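Local coordinates for general secretion pathway protein L (Vibrio parahaemolyticus, PDB 2W7V) that is a component of the type II secretion system that probably helps couple the cytoplasmic ATPase to the inner-membrane platform, and dimerises through its periplasmic domain, at residues V24-I29 against R46-Q51; E40-A45 against S81-R86. All blocks are in the same frame, centred on the assembly; numbering follows the deposited sequence.

How the interactions relate
Both interactions belong to one four-stranded antiparallel sheet and share strand 40-47, which sits between strands 28-35 and 78-86. Interaction 1 closes the open end of the hairpin made by strands 28-35 and 40-47; interaction 2 joins the other side of strand 40-47 to the C-terminal strand. Their centres are about 15 Å apart, and they meet where Ala45 packs against Leu27 and Ile29. Along the chain the segments alternate, in the order 24-29, 40-45, 46-51, 81-86, so helix 51-61 and strand 64-73 are traversed before the last strand returns. Strand 40-47 is thus bonded on both edges, near the chain's centre in interaction 2 and, in interaction 1, at the surface where the second subunit packs.

Interaction 1. Residues V24-I29 against R46-Q51; sequences VKDLEI and RSSDFQ. With EDO (1,2-ethanediol), chain C.
The open end of the beta hairpin formed by strands 28-35 and 40-47 is closed here, where a loop enters one strand and the other leaves toward helix 51-61. Glu28 and Arg46 form an antiparallel hydrogen-bonded pair: Glu28 N donates to Arg46 O at 2.9 Å, almost straight at 175°, and Arg46 N returns a bond to Glu28 O. Their long side chains run alongside each other on one face, Glu28 CB lying 3.8 Å from Arg46 CG. At the tips, Glu28 OE2 forms a salt bridge with Arg46 NH2 at 2.7 Å; the carboxylate and guanidinium planes are turned 67° apart, and the hydrogen bond itself is bent and weak. Ser5 and Thr6 of the second subunit pack against this pair.

Beyond the pair, a type II turn from Val24 to Leu27 presents Asp26 O to Ser47. The Ser47 hydroxyl, anti to its backbone N (chi1 -178°), donates along the carbonyl axis, with OG 2.6 Å from Asp26 O. This bond joins the two segments, while the same OG, accepting from Asp49 N at 3.2 Å, fixes its own turn. Asp26 OD1 also takes a weak bond from Ser48 N. A 1,2-ethanediol, probably from the crystallisation liquor, places O2 2.7 Å from Leu27 O. Asp49 OD2 is a weak capping acceptor for Gln51 N. The exit from the hairpin is thus an ST turn leading into a capped helix start.

Interaction 2. Residues E40-A45 against S81-R86; sequences EVRIHA and SFVLKR
Two central strands of the antiparallel sheet, 40-47 and 78-86, are joined here by four backbone hydrogen bonds, two in each hydrogen-bonded pair. Leu84 N reaches Val41 O at 2.7 Å along a nearly straight line, and Val41 N bonds Leu84 O in return; Ile43 and Phe82 repeat the exchange. Between these pairs, Arg42 CA lies 3.3 Å from Phe82 O, a CA-H...O contact.

The tightly packed face carries Val41, Ile43, Phe82 and Leu84, all buried and apolar. Ile43 and Leu84 cross obliquely, their CD1 methyls 3.8 Å apart. In both, the first gamma carbon of the long branch stands anti to the carbonyl carbon and the branch is extended at chi2 (162° and -176°), which carries the methyls together. Val41, beta-branched and well suited to a strand, meets Leu84 CB with its own CB.

The face of Arg42, Val83, His44 and Ser81 is looser and mixed, polar groups surrounding the one apolar Val83. Arg42 CG runs alongside Val83 CG2 at 4.1 Å, then the chain bends at chi3 (-81°) so that NH1 forms a salt bridge with Glu40 OE1 at 3.1 Å, approaching from above the carboxylate plane. Glu40 is buried at the end of the contact beside Lys85, whose ammonium forms its salt bridge with Glu67. At the other end His44 is exposed, touching only slightly, with CD2 3.6 Å from Ser81 CB.

Helices 51-61 and 8-13 lie against the apolar face, the first on Phe82 and Leu84, the second on Val41 through Met10; strands 28-35 and 64-73 flank the pair within the sheet.

Interaction 1. Residues V24-I29 against R46-Q51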
loop_
_atom_site.group_PDB
_atom_site.type_symbol
_atom_site.label_atom_id
_atom_site.label_comp_id
_atom_site.label_asym_id
_atom_site.label_seq_id
_atom_site.Cartn_x
_atom_site.Cartn_y
_atom_site.Cartn_z
ATOM N N VAL A 24 -11.755 -6.253 11.089
ATOM C CA VAL A 24 -12.032 -5.353 12.214
ATOM C C VAL A 24 -13.226 -4.471 11.866
ATOM O O VAL A 24 -13.142 -3.662 10.947
ATOM C CB VAL A 24 -10.773 -4.446 12.552
ATOM C CG1 VAL A 24 -11.095 -3.469 13.629
ATOM C CG2 VAL A 24 -9.543 -5.310 12.943
ATOM N N LYS A 25 -14.350 -4.671 12.571
ATOM C CA LYS A 25 -15.555 -3.837 12.435
ATOM C C LYS A 25 -15.258 -2.358 12.770
ATOM O O LYS A 25 -14.535 -2.062 13.714
ATOM C CB LYS A 25 -16.653 -4.352 13.385
ATOM C CG LYS A 25 -17.022 -5.823 13.146
ATOM C CD LYS A 25 -18.206 -6.341 13.996
ATOM C CE LYS A 25 -18.476 -7.821 13.694
ATOM N NZ LYS A 25 -19.620 -8.419 14.488
ATOM N N ASP A 26 -15.848 -1.439 12.023
ATOM C CA ASP A 26 -15.830 -0.041 12.404
ATOM C C ASP A 26 -14.368 0.474 12.347
ATOM O O ASP A 26 -13.961 1.317 13.152
ATOM C CB ASP A 26 -16.480 0.114 13.802
ATOM C CG ASP A 26 -16.783 1.581 14.186
ATOM O OD1 ASP A 26 -16.657 2.473 13.324
ATOM O OD2 ASP A 26 -17.157 1.838 15.363
ATOM N N LEU A 27 -13.582 -0.067 11.408
ATOM C CA LEU A 27 -12.251 0.451 11.129
ATOM C C LEU A 27 -12.100 0.798 9.656
ATOM O O LEU A 27 -11.986 -0.076 8.841
ATOM C CB LEU A 27 -11.137 -0.546 11.525
ATOM C CG LEU A 27 -9.706 0.024 11.595
ATOM C CD1 LEU A 27 -9.527 1.041 12.705
ATOM C CD2 LEU A 27 -8.624 -1.055 11.709
ATOM N N GLU A 28 -12.019 2.071 9.346
ATOM C CA GLU A 28 -11.881 2.522 7.975
ATOM C C GLU A 28 -10.450 2.904 7.706
ATOM O O GLU A 28 -9.963 3.779 8.349
ATOM C CB GLU A 28 -12.737 3.765 7.843
ATOM C CG GLU A 28 -13.334 3.997 6.533
ATOM C CD GLU A 28 -14.547 4.909 6.650
ATOM O OE1 GLU A 28 -15.410 4.644 7.523
ATOM O OE2 GLU A 28 -14.607 5.884 5.889
ATOM N N ILE A 29 -9.804 2.292 6.714
ATOM C CA ILE A 29 -8.462 2.691 6.258
ATOM C C ILE A 29 -8.543 3.858 5.295
ATOM O O ILE A 29 -9.029 3.718 4.200
ATOM C CB ILE A 29 -7.698 1.516 5.594
ATOM C CG1 ILE A 29 -7.768 0.289 6.500
ATOM C CG2 ILE A 29 -6.200 1.885 5.298
ATOM C CD1 ILE A 29 -7.391 0.523 7.955
ATOM N N ARG A 46 -9.661 5.339 10.754
ATOM C CA ARG A 46 -10.610 6.013 11.641
ATOM C C ARG A 46 -11.763 5.103 12.027
ATOM O O ARG A 46 -12.109 4.160 11.333
ATOM C CB ARG A 46 -11.167 7.261 10.977
ATOM C CG ARG A 46 -11.835 6.966 9.672
ATOM C CD ARG A 46 -12.348 8.200 9.064
ATOM N NE ARG A 46 -12.893 7.956 7.739
ATOM C CZ ARG A 46 -13.699 8.798 7.098
ATOM N NH1 ARG A 46 -14.115 9.922 7.680
ATOM N NH2 ARG A 46 -14.134 8.498 5.879
ATOM N N SER A 47 -12.359 5.427 13.161
ATOM C CA SER A 47 -13.443 4.664 13.719
ATOM C C SER A 47 -14.347 5.621 14.469
ATOM O O SER A 47 -14.056 6.805 14.544
ATOM C CB SER A 47 -12.853 3.639 14.677
ATOM O OG SER A 47 -13.836 2.811 15.254
ATOM N N SER A 48 -15.451 5.084 14.989
ATOM C CA SER A 48 -16.334 5.776 15.933
ATOM C C SER A 48 -15.863 5.629 17.389
ATOM O O SER A 48 -16.375 6.290 18.280
ATOM C CB SER A 48 -17.761 5.229 15.807
ATOM O OG SER A 48 -17.826 3.857 16.191
ATOM N N ASP A 49 -14.876 4.771 17.608
ATOM C CA ASP A 49 -14.397 4.466 18.951
ATOM C C ASP A 49 -12.956 3.974 18.956
ATOM O O ASP A 49 -12.402 3.704 17.915
ATOM C CB ASP A 49 -15.308 3.394 19.552
ATOM C CG ASP A 49 -15.051 3.172 21.021
ATOM O OD1 ASP A 49 -14.854 4.168 21.787
ATOM O OD2 ASP A 49 -15.020 1.983 21.397
ATOM N N PHE A 50 -12.365 3.824 20.134
ATOM C CA PHE A 50 -10.979 3.329 20.276
ATOM C C PHE A 50 -10.819 1.803 20.098
ATOM O O PHE A 50 -9.743 1.307 19.724
ATOM C CB PHE A 50 -10.431 3.747 21.642
ATOM C CG PHE A 50 -10.963 2.935 22.809
ATOM C CD1 PHE A 50 -10.305 1.767 23.233
ATOM C CD2 PHE A 50 -12.088 3.336 23.492
ATOM C CE1 PHE A 50 -10.776 1.042 24.258
ATOM C CE2 PHE A 50 -12.566 2.593 24.561
ATOM C CZ PHE A 50 -11.924 1.459 24.936
ATOM N N GLN A 51 -11.892 1.064 20.353
ATOM C CA GLN A 51 -11.821 -0.362 20.510
ATOM C C GLN A 51 -11.376 -1.113 19.236
ATOM O O GLN A 51 -10.654 -2.090 19.349
ATOM C CB GLN A 51 -13.179 -0.849 20.976
ATOM C CG GLN A 51 -13.174 -2.043 21.824
ATOM C CD GLN A 51 -14.312 -1.993 22.850
ATOM O OE1 GLN A 51 -14.516 -0.974 23.533
ATOM N NE2 GLN A 51 -15.058 -3.094 22.961
HETATM C C1 EDO C . -14.271 -3.055 8.323
HETATM O O1 EDO C . -14.381 -4.462 8.289
HETATM C C2 EDO C . -12.997 -2.706 7.567
HETATM O O2 EDO C . -11.823 -2.734 8.365
#

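Interaction 2. Residues E40-A45 against S81-R86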
loop_
_atom_site.group_PDB
_atom_site.type_symbol
_atom_site.label_atom_id
_atom_site.label_comp_id
_atom_site.label_asym_id
_atom_site.label_seq_id
_atom_site.Cartn_x
_atom_site.Cartn_y
_atom_site.Cartn_z
ATOM N N GLU A 40 8.835 -0.450 5.705
ATOM C CA GLU A 40 7.745 -0.159 6.602
ATOM C C GLU A 40 6.502 0.058 5.823
ATOM O O GLU A 40 6.540 0.496 4.683
ATOM C CB GLU A 40 7.964 1.139 7.352
ATOM C CG GLU A 40 9.192 1.232 8.146
ATOM C CD GLU A 40 9.309 2.587 8.829
ATOM O OE1 GLU A 40 8.482 3.489 8.542
ATOM O OE2 GLU A 40 10.228 2.741 9.624
ATOM N N VAL A 41 5.397 -0.171 6.496
ATOM C CA VAL A 41 4.110 0.259 6.084
ATOM C C VAL A 41 3.503 1.184 7.166
ATOM O O VAL A 41 3.473 0.856 8.337
ATOM C CB VAL A 41 3.212 -0.978 5.847
ATOM C CG1 VAL A 41 1.813 -0.571 5.350
ATOM C CG2 VAL A 41 3.883 -1.943 4.799
ATOM N N ARG A 42 3.022 2.350 6.750
ATOM C CA ARG A 42 2.276 3.221 7.635
ATOM C C ARG A 42 0.815 3.343 7.186
ATOM O O ARG A 42 0.517 3.604 6.030
ATOM C CB ARG A 42 2.970 4.563 7.694
ATOM C CG ARG A 42 4.482 4.418 7.913
ATOM C CD ARG A 42 5.175 5.776 7.948
ATOM N NE ARG A 42 5.413 6.303 6.601
ATOM C CZ ARG A 42 6.369 5.873 5.789
ATOM N NH1 ARG A 42 7.185 4.887 6.149
ATOM N NH2 ARG A 42 6.502 6.428 4.601
ATOM N N ILE A 43 -0.083 3.146 8.131
ATOM C CA ILE A 43 -1.502 3.075 7.912
ATOM C C ILE A 43 -2.237 4.133 8.708
ATOM O O ILE A 43 -2.063 4.200 9.892
ATOM C CB ILE A 43 -2.019 1.702 8.423
ATOM C CG1 ILE A 43 -1.373 0.532 7.622
ATOM C CG2 ILE A 43 -3.526 1.626 8.278
ATOM C CD1 ILE A 43 -1.471 -0.840 8.311
ATOM N N HIS A 44 -3.072 4.945 8.079
ATOM C CA HIS A 44 -3.986 5.767 8.826
ATOM C C HIS A 44 -5.368 5.149 8.722
ATOM O O HIS A 44 -5.713 4.608 7.698
ATOM C CB HIS A 44 -4.013 7.220 8.354
ATOM C CG HIS A 44 -2.679 7.899 8.392
ATOM N ND1 HIS A 44 -2.446 9.117 7.778
ATOM C CD2 HIS A 44 -1.495 7.519 8.929
ATOM C CE1 HIS A 44 -1.176 9.454 7.952
ATOM N NE2 HIS A 44 -0.583 8.504 8.655
ATOM N N ALA A 45 -6.128 5.195 9.819
ATOM C CA ALA A 45 -7.502 4.690 9.884
ATOM C C ALA A 45 -8.358 5.545 10.822
ATOM O O ALA A 45 -7.868 6.387 11.572
ATOM C CB ALA A 45 -7.503 3.198 10.325
ATOM N N SER A 81 -3.151 5.850 13.738
ATOM C CA SER A 81 -2.234 5.301 12.784
ATOM C C SER A 81 -1.464 4.156 13.367
ATOM O O SER A 81 -1.483 3.931 14.578
ATOM C CB SER A 81 -1.257 6.381 12.325
ATOM O OG SER A 81 -0.538 6.838 13.440
ATOM N N PHE A 82 -0.790 3.445 12.456
ATOM C CA PHE A 82 0.050 2.316 12.776
ATOM C C PHE A 82 1.259 2.378 11.873
ATOM O O PHE A 82 1.141 2.738 10.712
ATOM C CB PHE A 82 -0.677 1.019 12.444
ATOM C CG PHE A 82 -1.840 0.744 13.297
ATOM C CD1 PHE A 82 -1.667 0.386 14.601
ATOM C CD2 PHE A 82 -3.127 0.814 12.780
ATOM C CE1 PHE A 82 -2.742 0.145 15.400
ATOM C CE2 PHE A 82 -4.235 0.553 13.604
ATOM C CZ PHE A 82 -4.032 0.224 14.897
ATOM N N VAL A 83 2.405 2.007 12.418
ATOM C CA VAL A 83 3.613 1.746 11.666
ATOM C C VAL A 83 3.932 0.261 11.814
ATOM O O VAL A 83 3.978 -0.246 12.907
ATOM C CB VAL A 83 4.786 2.590 12.188
ATOM C CG1 VAL A 83 6.034 2.279 11.408
ATOM C CG2 VAL A 83 4.441 4.083 12.047
ATOM N N LEU A 84 4.079 -0.427 10.689
ATOM C CA LEU A 84 4.452 -1.834 10.664
ATOM C C LEU A 84 5.869 -1.979 10.129
ATOM O O LEU A 84 6.223 -1.353 9.131
ATOM C CB LEU A 84 3.532 -2.612 9.707
ATOM C CG LEU A 84 2.031 -2.442 9.837
ATOM C CD1 LEU A 84 1.287 -3.378 8.849
ATOM C CD2 LEU A 84 1.603 -2.670 11.262
ATOM N N LYS A 85 6.632 -2.840 10.767
ATOM C CA LYS A 85 7.917 -3.324 10.299
ATOM C C LYS A 85 7.903 -4.847 10.394
ATOM O O LYS A 85 7.029 -5.440 11.039
ATOM C CB LYS A 85 9.037 -2.760 11.173
ATOM C CG LYS A 85 9.050 -1.231 11.256
ATOM C CD LYS A 85 9.855 -0.716 12.475
ATOM C CE LYS A 85 9.572 0.776 12.716
ATOM N NZ LYS A 85 10.466 1.402 13.718
ATOM N N ARG A 86 8.876 -5.485 9.764
ATOM C CA ARG A 86 8.933 -6.960 9.731
ATOM C C ARG A 86 9.066 -7.607 11.150
ATOM O O ARG A 86 9.815 -7.099 11.958
ATOM C CB ARG A 86 10.112 -7.429 8.852
ATOM C CG ARG A 86 9.969 -7.070 7.372
ATOM C CD ARG A 86 10.487 -8.177 6.444
ATOM N NE ARG A 86 11.935 -8.150 6.327
ATOM C CZ ARG A 86 12.711 -9.204 6.060
ATOM N NH1 ARG A 86 12.201 -10.428 5.889
ATOM N NH2 ARG A 86 14.024 -9.030 5.967
#